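Local coordinates for dTDP-glucose 4,6-dehydratase (Klebsiella pneumoniae, PDB 5U4Q), which probably converts dTDP-glucose to dTDP-4-keto-6-deoxyglucose with bound NAD, by oxidation, loss of water and reduction, at residues T119-A127 with R232-A240; Y258-S266 with A303-L311. All coordinates share one frame; numbering follows the deposited sequence.

Interaction 1 of 2, residues T119-A127 with R232-A240. With NAD (nicotinamide-adenine-dinucleotide), chain C.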
loop_
_atom_site.group_PDB
_atom_site.type_symbol
_atom_site.label_atom_id
_atom_site.label_comp_id
_atom_site.label_asym_id
_atom_site.label_seq_id
_atom_site.Cartn_x
_atom_site.Cartn_y
_atom_site.Cartn_z
ATOM N N THR A 119 7.119 0.442 -21.711
ATOM C CA THR A 119 7.854 -0.427 -22.642
ATOM C C THR A 119 7.102 -1.726 -22.956
ATOM O O THR A 119 7.655 -2.629 -23.579
ATOM C CB THR A 119 9.293 -0.723 -22.167
ATOM O OG1 THR A 119 9.257 -1.540 -20.988
ATOM C CG2 THR A 119 10.070 0.555 -21.888
ATOM N N LYS A 120 5.852 -1.827 -22.517
ATOM C CA LYS A 120 5.006 -2.969 -22.828
ATOM C C LYS A 120 5.608 -4.322 -22.492
ATOM O O LYS A 120 5.635 -5.256 -23.293
ATOM C CB LYS A 120 4.529 -2.907 -24.284
ATOM C CG LYS A 120 3.656 -1.677 -24.530
ATOM C CD LYS A 120 2.859 -1.786 -25.818
ATOM C CE LYS A 120 1.887 -0.617 -25.952
ATOM N NZ LYS A 120 0.962 -0.782 -27.109
ATOM N N VAL A 121 6.104 -4.394 -21.265
ATOM C CA VAL A 121 6.599 -5.666 -20.709
ATOM C C VAL A 121 5.474 -6.706 -20.728
ATOM O O VAL A 121 4.327 -6.419 -20.327
ATOM C CB VAL A 121 7.156 -5.442 -19.300
ATOM C CG1 VAL A 121 7.321 -6.763 -18.539
ATOM C CG2 VAL A 121 8.466 -4.690 -19.399
ATOM N N LYS A 122 5.784 -7.911 -21.212
ATOM C CA LYS A 122 4.740 -8.924 -21.401
ATOM C C LYS A 122 4.293 -9.661 -20.146
ATOM O O LYS A 122 3.210 -10.247 -20.142
ATOM C CB LYS A 122 5.138 -9.900 -22.502
ATOM C CG LYS A 122 5.216 -9.207 -23.853
ATOM C CD LYS A 122 5.301 -10.173 -25.018
ATOM C CE LYS A 122 5.119 -9.445 -26.351
ATOM N NZ LYS A 122 6.254 -8.538 -26.663
ATOM N N HIS A 123 5.129 -9.659 -19.101
ATOM C CA HIS A 123 4.743 -10.287 -17.837
ATOM C C HIS A 123 5.622 -9.746 -16.720
ATOM O O HIS A 123 6.861 -9.741 -16.851
ATOM C CB HIS A 123 4.870 -11.809 -17.885
ATOM C CG HIS A 123 4.233 -12.524 -16.733
ATOM N ND1 HIS A 123 4.491 -13.845 -16.450
ATOM C CD2 HIS A 123 3.315 -12.116 -15.820
ATOM C CE1 HIS A 123 3.752 -14.218 -15.416
ATOM N NE2 HIS A 123 3.056 -13.181 -14.997
ATOM N N LEU A 124 4.978 -9.276 -15.654
ATOM C CA LEU A 124 5.661 -8.835 -14.435
ATOM C C LEU A 124 5.285 -9.789 -13.327
ATOM O O LEU A 124 4.111 -9.915 -12.972
ATOM C CB LEU A 124 5.195 -7.459 -14.000
ATOM C CG LEU A 124 5.660 -6.992 -12.608
ATOM C CD1 LEU A 124 7.172 -6.862 -12.524
ATOM C CD2 LEU A 124 4.955 -5.693 -12.268
ATOM N N VAL A 125 6.302 -10.461 -12.784
ATOM C CA VAL A 125 6.161 -11.320 -11.624
ATOM C C VAL A 125 6.830 -10.574 -10.488
ATOM O O VAL A 125 7.909 -10.022 -10.673
ATOM C CB VAL A 125 6.803 -12.699 -11.833
ATOM C CG1 VAL A 125 6.687 -13.564 -10.573
ATOM C CG2 VAL A 125 6.142 -13.417 -12.993
ATOM N N TYR A 126 6.195 -10.547 -9.305
ATOM C CA TYR A 126 6.752 -9.725 -8.224
ATOM C C TYR A 126 6.533 -10.398 -6.897
ATOM O O TYR A 126 5.589 -11.170 -6.727
ATOM C CB TYR A 126 6.172 -8.279 -8.241
ATOM C CG TYR A 126 4.686 -8.243 -8.000
ATOM C CD1 TYR A 126 3.797 -8.491 -9.039
ATOM C CD2 TYR A 126 4.153 -8.025 -6.720
ATOM C CE1 TYR A 126 2.424 -8.523 -8.826
ATOM C CE2 TYR A 126 2.781 -8.032 -6.505
ATOM C CZ TYR A 126 1.918 -8.313 -7.548
ATOM O OH TYR A 126 0.562 -8.373 -7.323
ATOM N N ALA A 127 7.432 -10.089 -5.969
ATOM C CA ALA A 127 7.375 -10.667 -4.636
ATOM C C ALA A 127 6.384 -9.935 -3.741
ATOM O O ALA A 127 6.483 -8.726 -3.530
ATOM C CB ALA A 127 8.758 -10.615 -4.000
ATOM N N ARG A 232 8.673 -21.396 -13.798
ATOM C CA ARG A 232 7.431 -21.887 -14.470
ATOM C C ARG A 232 6.366 -20.764 -14.511
ATOM O O ARG A 232 5.741 -20.546 -15.553
ATOM C CB ARG A 232 6.847 -23.132 -13.806
ATOM C CG ARG A 232 7.727 -24.358 -13.961
ATOM C CD ARG A 232 7.108 -25.603 -13.401
ATOM N NE ARG A 232 8.056 -26.725 -13.513
ATOM C CZ ARG A 232 7.713 -27.997 -13.686
ATOM N NH1 ARG A 232 6.437 -28.362 -13.806
ATOM N NH2 ARG A 232 8.669 -28.922 -13.768
ATOM N N VAL A 233 6.183 -20.055 -13.400
ATOM C CA VAL A 233 5.197 -18.974 -13.343
ATOM C C VAL A 233 5.501 -17.866 -14.336
ATOM O O VAL A 233 4.573 -17.302 -14.919
ATOM C CB VAL A 233 5.061 -18.374 -11.922
ATOM C CG1 VAL A 233 4.279 -17.053 -11.918
ATOM C CG2 VAL A 233 4.401 -19.373 -11.002
ATOM N N LEU A 234 6.778 -17.539 -14.518
ATOM C CA LEU A 234 7.178 -16.482 -15.451
ATOM C C LEU A 234 6.625 -16.772 -16.851
ATOM O O LEU A 234 6.331 -15.819 -17.595
ATOM C CB LEU A 234 8.723 -16.303 -15.473
ATOM C CG LEU A 234 9.304 -15.326 -14.425
ATOM C CD1 LEU A 234 10.780 -15.595 -14.141
ATOM C CD2 LEU A 234 9.121 -13.876 -14.871
ATOM N N ASP A 235 6.454 -18.055 -17.187
ATOM C CA ASP A 235 5.949 -18.475 -18.511
ATOM C C ASP A 235 4.434 -18.600 -18.596
ATOM O O ASP A 235 3.921 -18.873 -19.688
ATOM C CB ASP A 235 6.539 -19.839 -18.939
ATOM C CG ASP A 235 7.977 -19.786 -19.346
ATOM O OD1 ASP A 235 8.536 -18.704 -19.617
ATOM O OD2 ASP A 235 8.550 -20.901 -19.441
ATOM N N VAL A 236 3.713 -18.411 -17.489
ATOM C CA VAL A 236 2.262 -18.503 -17.503
ATOM C C VAL A 236 1.753 -17.076 -17.398
ATOM O O VAL A 236 1.784 -16.481 -16.326
ATOM C CB VAL A 236 1.704 -19.389 -16.373
ATOM C CG1 VAL A 236 0.186 -19.404 -16.426
ATOM C CG2 VAL A 236 2.245 -20.817 -16.482
ATOM N N ILE A 237 1.312 -16.528 -18.519
ATOM C CA ILE A 237 0.905 -15.122 -18.604
ATOM C C ILE A 237 -0.597 -14.950 -18.312
ATOM O O ILE A 237 -1.433 -15.494 -19.038
ATOM C CB ILE A 237 1.277 -14.546 -19.970
ATOM C CG1 ILE A 237 2.805 -14.663 -20.169
ATOM C CG2 ILE A 237 0.804 -13.092 -20.073
ATOM C CD1 ILE A 237 3.321 -14.100 -21.464
ATOM N N PRO A 238 -0.957 -14.210 -17.249
ATOM C CA PRO A 238 -2.380 -14.041 -16.946
ATOM C C PRO A 238 -3.129 -13.346 -18.065
ATOM O O PRO A 238 -2.563 -12.521 -18.743
ATOM C CB PRO A 238 -2.371 -13.149 -15.694
ATOM C CG PRO A 238 -1.066 -13.458 -15.056
ATOM C CD PRO A 238 -0.126 -13.577 -16.207
ATOM N N GLN A 239 -4.375 -13.769 -18.257
ATOM C CA GLN A 239 -5.232 -13.260 -19.315
ATOM C C GLN A 239 -6.432 -12.562 -18.720
ATOM O O GLN A 239 -6.865 -12.888 -17.647
ATOM C CB GLN A 239 -5.716 -14.425 -20.169
ATOM C CG GLN A 239 -4.581 -15.197 -20.814
ATOM C CD GLN A 239 -3.778 -14.334 -21.760
ATOM O OE1 GLN A 239 -4.343 -13.619 -22.596
ATOM N NE2 GLN A 239 -2.457 -14.377 -21.635
ATOM N N ALA A 240 -6.973 -11.628 -19.476
ATOM C CA ALA A 240 -8.199 -10.943 -19.089
ATOM C C ALA A 240 -9.365 -11.944 -19.056
ATOM O O ALA A 240 -9.348 -12.952 -19.772
ATOM C CB ALA A 240 -8.494 -9.846 -20.068
HETATM P PA NAD C . 17.612 -10.144 0.036
HETATM O O1A NAD C . 18.666 -11.182 0.077
HETATM O O2A NAD C . 17.643 -8.970 0.994
HETATM O O5B NAD C . 17.527 -9.606 -1.486
HETATM C C5B NAD C . 16.896 -8.395 -1.880
HETATM C C4B NAD C . 17.908 -7.570 -2.658
HETATM O O4B NAD C . 17.220 -6.344 -2.968
HETATM C C3B NAD C . 19.157 -7.223 -1.860
HETATM O O3B NAD C . 20.379 -7.725 -2.423
HETATM C C2B NAD C . 19.100 -5.697 -1.791
HETATM O O2B NAD C . 20.397 -5.075 -1.885
HETATM C C1B NAD C . 18.154 -5.295 -2.921
HETATM N N9A NAD C . 17.469 -4.013 -2.686
HETATM C C8A NAD C . 16.790 -3.641 -1.577
HETATM N N7A NAD C . 16.325 -2.397 -1.711
HETATM C C5A NAD C . 16.690 -1.965 -2.929
HETATM C C6A NAD C . 16.545 -0.700 -3.678
HETATM N N6A NAD C . 15.890 0.340 -3.182
HETATM N N1A NAD C . 17.094 -0.666 -4.893
HETATM C C2A NAD C . 17.773 -1.689 -5.432
HETATM N N3A NAD C . 17.970 -2.861 -4.795
HETATM C C4A NAD C . 17.445 -3.024 -3.552
HETATM O O3 NAD C . 16.147 -10.778 0.264
HETATM P PN NAD C . 15.449 -12.026 -0.476
HETATM O O1N NAD C . 16.207 -12.498 -1.647
HETATM O O2N NAD C . 15.046 -12.951 0.672
HETATM O O5D NAD C . 14.113 -11.297 -0.946
HETATM C C5D NAD C . 13.643 -11.222 -2.289
HETATM C C4D NAD C . 12.188 -10.788 -2.212
HETATM O O4D NAD C . 11.389 -11.865 -1.670
HETATM C C3D NAD C . 11.852 -9.566 -1.367
HETATM O O3D NAD C . 10.860 -8.810 -2.065
HETATM C C2D NAD C . 11.224 -10.123 -0.111
HETATM O O2D NAD C . 10.258 -9.235 0.491
HETATM C C1D NAD C . 10.565 -11.393 -0.610
HETATM N N1N NAD C . 10.472 -12.431 0.435
HETATM C C2N NAD C . 11.510 -13.229 0.776
HETATM C C3N NAD C . 11.384 -14.210 1.774
HETATM C C7N NAD C . 12.513 -15.149 2.218
HETATM O O7N NAD C . 12.258 -16.089 2.985
HETATM N N7N NAD C . 13.795 -14.984 1.849
HETATM C C4N NAD C . 10.183 -14.330 2.437
HETATM C C5N NAD C . 9.129 -13.497 2.087
HETATM C C6N NAD C . 9.293 -12.533 1.097
#

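Interaction 2 of 2, residues Y258-S266 with A303-L311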
loop_
_atom_site.group_PDB
_atom_site.type_symbol
_atom_site.label_atom_id
_atom_site.label_comp_id
_atom_site.label_asym_id
_atom_site.label_seq_id
_atom_site.Cartn_x
_atom_site.Cartn_y
_atom_site.Cartn_z
ATOM N N TYR A 258 -4.461 -10.181 -13.878
ATOM C CA TYR A 258 -3.877 -10.004 -12.551
ATOM C C TYR A 258 -4.102 -11.250 -11.730
ATOM O O TYR A 258 -5.231 -11.753 -11.634
ATOM C CB TYR A 258 -4.574 -8.835 -11.862
ATOM C CG TYR A 258 -4.535 -8.778 -10.331
ATOM C CD1 TYR A 258 -3.532 -8.051 -9.665
ATOM C CD2 TYR A 258 -5.524 -9.372 -9.549
ATOM C CE1 TYR A 258 -3.505 -7.979 -8.281
ATOM C CE2 TYR A 258 -5.512 -9.295 -8.155
ATOM C CZ TYR A 258 -4.505 -8.569 -7.526
ATOM O OH TYR A 258 -4.500 -8.497 -6.143
ATOM N N ARG A 259 -3.035 -11.758 -11.119
ATOM C CA ARG A 259 -3.140 -12.931 -10.246
ATOM C C ARG A 259 -2.169 -12.836 -9.091
ATOM O O ARG A 259 -1.076 -12.279 -9.244
ATOM C CB ARG A 259 -2.799 -14.225 -10.991
ATOM C CG ARG A 259 -3.832 -14.719 -11.982
ATOM C CD ARG A 259 -5.106 -15.172 -11.298
ATOM N NE ARG A 259 -5.986 -15.814 -12.269
ATOM C CZ ARG A 259 -6.704 -15.159 -13.174
ATOM N NH1 ARG A 259 -7.462 -15.839 -14.026
ATOM N NH2 ARG A 259 -6.664 -13.837 -13.236
ATOM N N VAL A 260 -2.566 -13.413 -7.953
ATOM C CA VAL A 260 -1.719 -13.505 -6.758
ATOM C C VAL A 260 -1.808 -14.972 -6.308
ATOM O O VAL A 260 -2.893 -15.556 -6.291
ATOM C CB VAL A 260 -2.086 -12.538 -5.613
ATOM C CG1 VAL A 260 -1.151 -12.769 -4.435
ATOM C CG2 VAL A 260 -2.025 -11.087 -6.086
ATOM N N TYR A 261 -0.658 -15.571 -5.995
ATOM C CA TYR A 261 -0.578 -16.932 -5.495
ATOM C C TYR A 261 0.269 -17.033 -4.230
ATOM O O TYR A 261 1.285 -16.341 -4.089
ATOM C CB TYR A 261 0.092 -17.861 -6.517
ATOM C CG TYR A 261 -0.663 -17.970 -7.817
ATOM C CD1 TYR A 261 -1.817 -18.767 -7.926
ATOM C CD2 TYR A 261 -0.236 -17.286 -8.947
ATOM C CE1 TYR A 261 -2.515 -18.832 -9.117
ATOM C CE2 TYR A 261 -0.936 -17.340 -10.140
ATOM C CZ TYR A 261 -2.077 -18.114 -10.218
ATOM O OH TYR A 261 -2.745 -18.166 -11.419
ATOM N N ASN A 262 -0.141 -17.912 -3.319
ATOM C CA ASN A 262 0.767 -18.332 -2.247
ATOM C C ASN A 262 1.836 -19.246 -2.842
ATOM O O ASN A 262 1.560 -20.045 -3.732
ATOM C CB ASN A 262 0.065 -19.163 -1.182
ATOM C CG ASN A 262 -0.841 -18.361 -0.281
ATOM O OD1 ASN A 262 -0.634 -17.178 -0.032
ATOM N ND2 ASN A 262 -1.816 -19.049 0.289
ATOM N N ILE A 263 3.051 -19.119 -2.346
ATOM C CA ILE A 263 4.140 -20.023 -2.749
ATOM C C ILE A 263 4.820 -20.504 -1.460
ATOM O O ILE A 263 5.275 -19.704 -0.662
ATOM C CB ILE A 263 5.087 -19.346 -3.743
ATOM C CG1 ILE A 263 6.148 -20.336 -4.231
ATOM C CG2 ILE A 263 5.735 -18.093 -3.162
ATOM C CD1 ILE A 263 7.016 -19.772 -5.326
ATOM N N GLY A 264 4.864 -21.808 -1.263
ATOM C CA GLY A 264 5.397 -22.343 -0.009
ATOM C C GLY A 264 5.359 -23.860 0.066
ATOM O O GLY A 264 5.157 -24.527 -0.936
ATOM N N ASN A 265 5.516 -24.388 1.274
ATOM C CA ASN A 265 5.707 -25.842 1.456
ATOM C C ASN A 265 4.716 -26.382 2.472
ATOM O O ASN A 265 4.725 -25.977 3.643
ATOM C CB ASN A 265 7.171 -26.087 1.917
ATOM C CG ASN A 265 7.530 -27.560 2.092
ATOM O OD1 ASN A 265 6.728 -28.463 1.826
ATOM N ND2 ASN A 265 8.757 -27.805 2.556
ATOM N N SER A 266 3.895 -27.332 2.026
ATOM C CA SER A 266 2.870 -27.954 2.888
ATOM C C SER A 266 3.383 -29.039 3.843
ATOM O O SER A 266 2.622 -29.527 4.662
ATOM C CB SER A 266 1.744 -28.514 2.017
ATOM O OG SER A 266 2.222 -29.493 1.093
ATOM N N ALA A 303 -0.754 -22.871 5.165
ATOM C CA ALA A 303 -1.078 -22.119 3.953
ATOM C C ALA A 303 -1.522 -23.015 2.819
ATOM O O ALA A 303 -1.013 -24.141 2.649
ATOM C CB ALA A 303 0.136 -21.319 3.516
ATOM N N ASP A 304 -2.465 -22.518 2.034
ATOM C CA ASP A 304 -3.004 -23.249 0.886
ATOM C C ASP A 304 -2.235 -22.888 -0.399
ATOM O O ASP A 304 -2.227 -21.721 -0.829
ATOM C CB ASP A 304 -4.495 -22.919 0.716
ATOM C CG ASP A 304 -5.171 -23.643 -0.475
ATOM O OD1 ASP A 304 -4.539 -24.455 -1.173
ATOM O OD2 ASP A 304 -6.381 -23.403 -0.699
ATOM N N THR A 305 -1.615 -23.895 -1.009
ATOM C CA THR A 305 -0.912 -23.699 -2.277
ATOM C C THR A 305 -1.515 -24.509 -3.435
ATOM O O THR A 305 -0.841 -24.725 -4.467
ATOM C CB THR A 305 0.580 -24.011 -2.137
ATOM O OG1 THR A 305 0.745 -25.355 -1.689
ATOM C CG2 THR A 305 1.218 -23.088 -1.131
ATOM N N GLN A 306 -2.784 -24.916 -3.314
ATOM C CA GLN A 306 -3.471 -25.615 -4.423
ATOM C C GLN A 306 -3.511 -24.807 -5.738
ATOM O O GLN A 306 -3.365 -25.385 -6.828
ATOM C CB GLN A 306 -4.906 -26.061 -4.003
ATOM C CG GLN A 306 -5.911 -26.390 -5.125
ATOM C CD GLN A 306 -6.698 -25.180 -5.664
ATOM O OE1 GLN A 306 -7.274 -24.405 -4.904
ATOM N NE2 GLN A 306 -6.770 -25.057 -6.983
ATOM N N PRO A 307 -3.731 -23.479 -5.652
ATOM C CA PRO A 307 -3.803 -22.794 -6.917
ATOM C C PRO A 307 -2.480 -22.887 -7.708
ATOM O O PRO A 307 -2.528 -23.074 -8.938
ATOM C CB PRO A 307 -4.193 -21.370 -6.519
ATOM C CG PRO A 307 -4.990 -21.548 -5.275
ATOM C CD PRO A 307 -4.309 -22.675 -4.555
ATOM N N LEU A 308 -1.327 -22.802 -7.035
ATOM C CA LEU A 308 -0.050 -22.849 -7.778
ATOM C C LEU A 308 0.222 -24.280 -8.267
ATOM O O LEU A 308 0.811 -24.468 -9.345
ATOM C CB LEU A 308 1.105 -22.247 -6.970
ATOM C CG LEU A 308 2.394 -21.850 -7.715
ATOM C CD1 LEU A 308 2.114 -20.872 -8.845
ATOM C CD2 LEU A 308 3.403 -21.239 -6.757
ATOM N N TYR A 309 -0.260 -25.282 -7.516
ATOM C CA TYR A 309 -0.169 -26.683 -7.967
ATOM C C TYR A 309 -1.008 -26.902 -9.213
ATOM O O TYR A 309 -0.551 -27.528 -10.151
ATOM C CB TYR A 309 -0.602 -27.693 -6.872
ATOM C CG TYR A 309 -0.603 -29.129 -7.378
ATOM C CD1 TYR A 309 0.579 -29.848 -7.483
ATOM C CD2 TYR A 309 -1.784 -29.750 -7.800
ATOM C CE1 TYR A 309 0.591 -31.148 -7.979
ATOM C CE2 TYR A 309 -1.773 -31.055 -8.303
ATOM C CZ TYR A 309 -0.581 -31.745 -8.379
ATOM O OH TYR A 309 -0.540 -33.032 -8.874
ATOM N N ASP A 310 -2.241 -26.418 -9.233
ATOM C CA ASP A 310 -3.059 -26.564 -10.427
ATOM C C ASP A 310 -2.460 -25.762 -11.595
ATOM O O ASP A 310 -2.609 -26.154 -12.748
ATOM C CB ASP A 310 -4.513 -26.139 -10.166
ATOM C CG ASP A 310 -5.202 -27.016 -9.114
ATOM O OD1 ASP A 310 -4.691 -28.113 -8.797
ATOM O OD2 ASP A 310 -6.263 -26.605 -8.600
ATOM N N LEU A 311 -1.714 -24.694 -11.298
ATOM C CA LEU A 311 -1.192 -23.854 -12.374
ATOM C C LEU A 311 0.073 -24.373 -13.068
ATOM O O LEU A 311 0.090 -24.463 -14.308
ATOM C CB LEU A 311 -0.908 -22.430 -11.879
ATOM C CG LEU A 311 -0.699 -21.369 -12.969
ATOM C CD1 LEU A 311 -2.022 -20.977 -13.624
ATOM C CD2 LEU A 311 -0.032 -20.144 -12.378
HETATM O O HOH W 1 -0.880 -21.338 -4.496
HETATM O O HOH W 2 3.585 -26.660 -1.108
#

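Interaction 1 of 2, residues T119-A127 with R232-A240
Strand 123-127 passes the last turn of helix 223-234 and the loop after it, with the CA atoms of His123 and Ile237 6.2 Å apart. His123 carries the contact. Its CG lies anti to the backbone N (chi1 -168°), turning the ring into the helix end. There ND1 donates to Leu234 O at 2.9 Å, nearly straight at 168°. The acceptor lies in the ring plane, but the donor stands above the Leu234 carbonyl plane. CE1 points toward two more carbonyls: Val233 O at the ring edge, 3.2 Å away, and Val236 O, off the ring plane at 3.1 Å. Pro238 crosses the ring at about a right angle and brings CD to 3.4 Å from NE2. Two strand positions on, the CG2 branch of Val125 meets CD2 of Leu234 at 3.6 Å and lies over one face of the His123 ring, offset toward its rim. The contact joins a central strand of the Rossmann sheet to a helix end. NE2 is hydrogen-bonded to Thr177 OG1 on strand 176-185, so both ring nitrogens are engaged and the imidazole rotation is fixed. If the ring is neutral, its proton is on ND1, and NE2 would accept from Thr177 OG1.

Interaction 2 of 2, residues Y258-S266 with A303-L311
Tyr261 and Leu308 meet with the leucine over a ring face, its CD1 4.1 Å from CG of the tyrosine. Pro307 comes to the same ring from another direction. CB of Pro307 lies in the ring plane, at the edge, 3.8 Å from CD1 of Tyr261. Leu311 crosses Tyr261 at about a right angle, and its CD2 reaches the hydroxyl end at 3.5 Å from OH. One turn of helix 306-311 therefore holds the phenol at a face, an edge and its far end. The ring gets there because CG of Tyr261 is anti to the carbonyl carbon (chi1 -62°).

Leu308 divides its two methyls. While CD1 faces Tyr261, CD2 packs 3.8 Å from CG1 of Ile263. The strand and helix axes run at 104° to each other, so the helix crosses the strand almost squarely.

Asn262 makes the polar link. Its ND2 donates to Asp304 O at 2.9 Å, with an angle of 166° at the hydrogen. The acceptor lies near the amide plane, while the donor is tilted from the plane of the Asp304 carbonyl. The other end of the amide, OD1, is hydrogen-bonded to the hydroxyl of Tyr133. Thr305 puts its CG2 3.9 Å from Gly264 N. Asp304 OD1 accepts from Gln306 N, an Asx turn at the start of the helix.

One water donates to Asn262 O and accepts from Leu308 N, bridging two backbone groups. A second links Gly264 O and Ser266 N to the side-chain OG1 of Thr305. The contact thus sets the helix start against Tyr261 to Gly264 at the Rossmann sheet. Its apolar side is built on Tyr261 and Leu308. On its polar side the Asn262 amide is held at both ends, which sets its rotation.

Interaction 1 and interaction 2 meet the same parallel sheet, with centres about 16 Å apart. Strand 176-185 runs between their strands 123-129 and 258-263. Helix 223-234 is shared ground: its Val233 CG2 lies 3.5 Å from Leu308 CD1, so the leucine of interaction 2 packs on the helix end of interaction 1. Just after that helix, Val236 CG1 meets Leu311 CD1 at 3.9 Å. Tyr126 OH lies 3.9 Å from Val260 CG2, a side-chain contact between the two strands. Only interaction 1 includes a residue of the NAD pocket, Ala127, whose CB is 3.4 Å from NAD O3D. In interaction 2, the Ile263 side chain is about 8 Å from the cofactor.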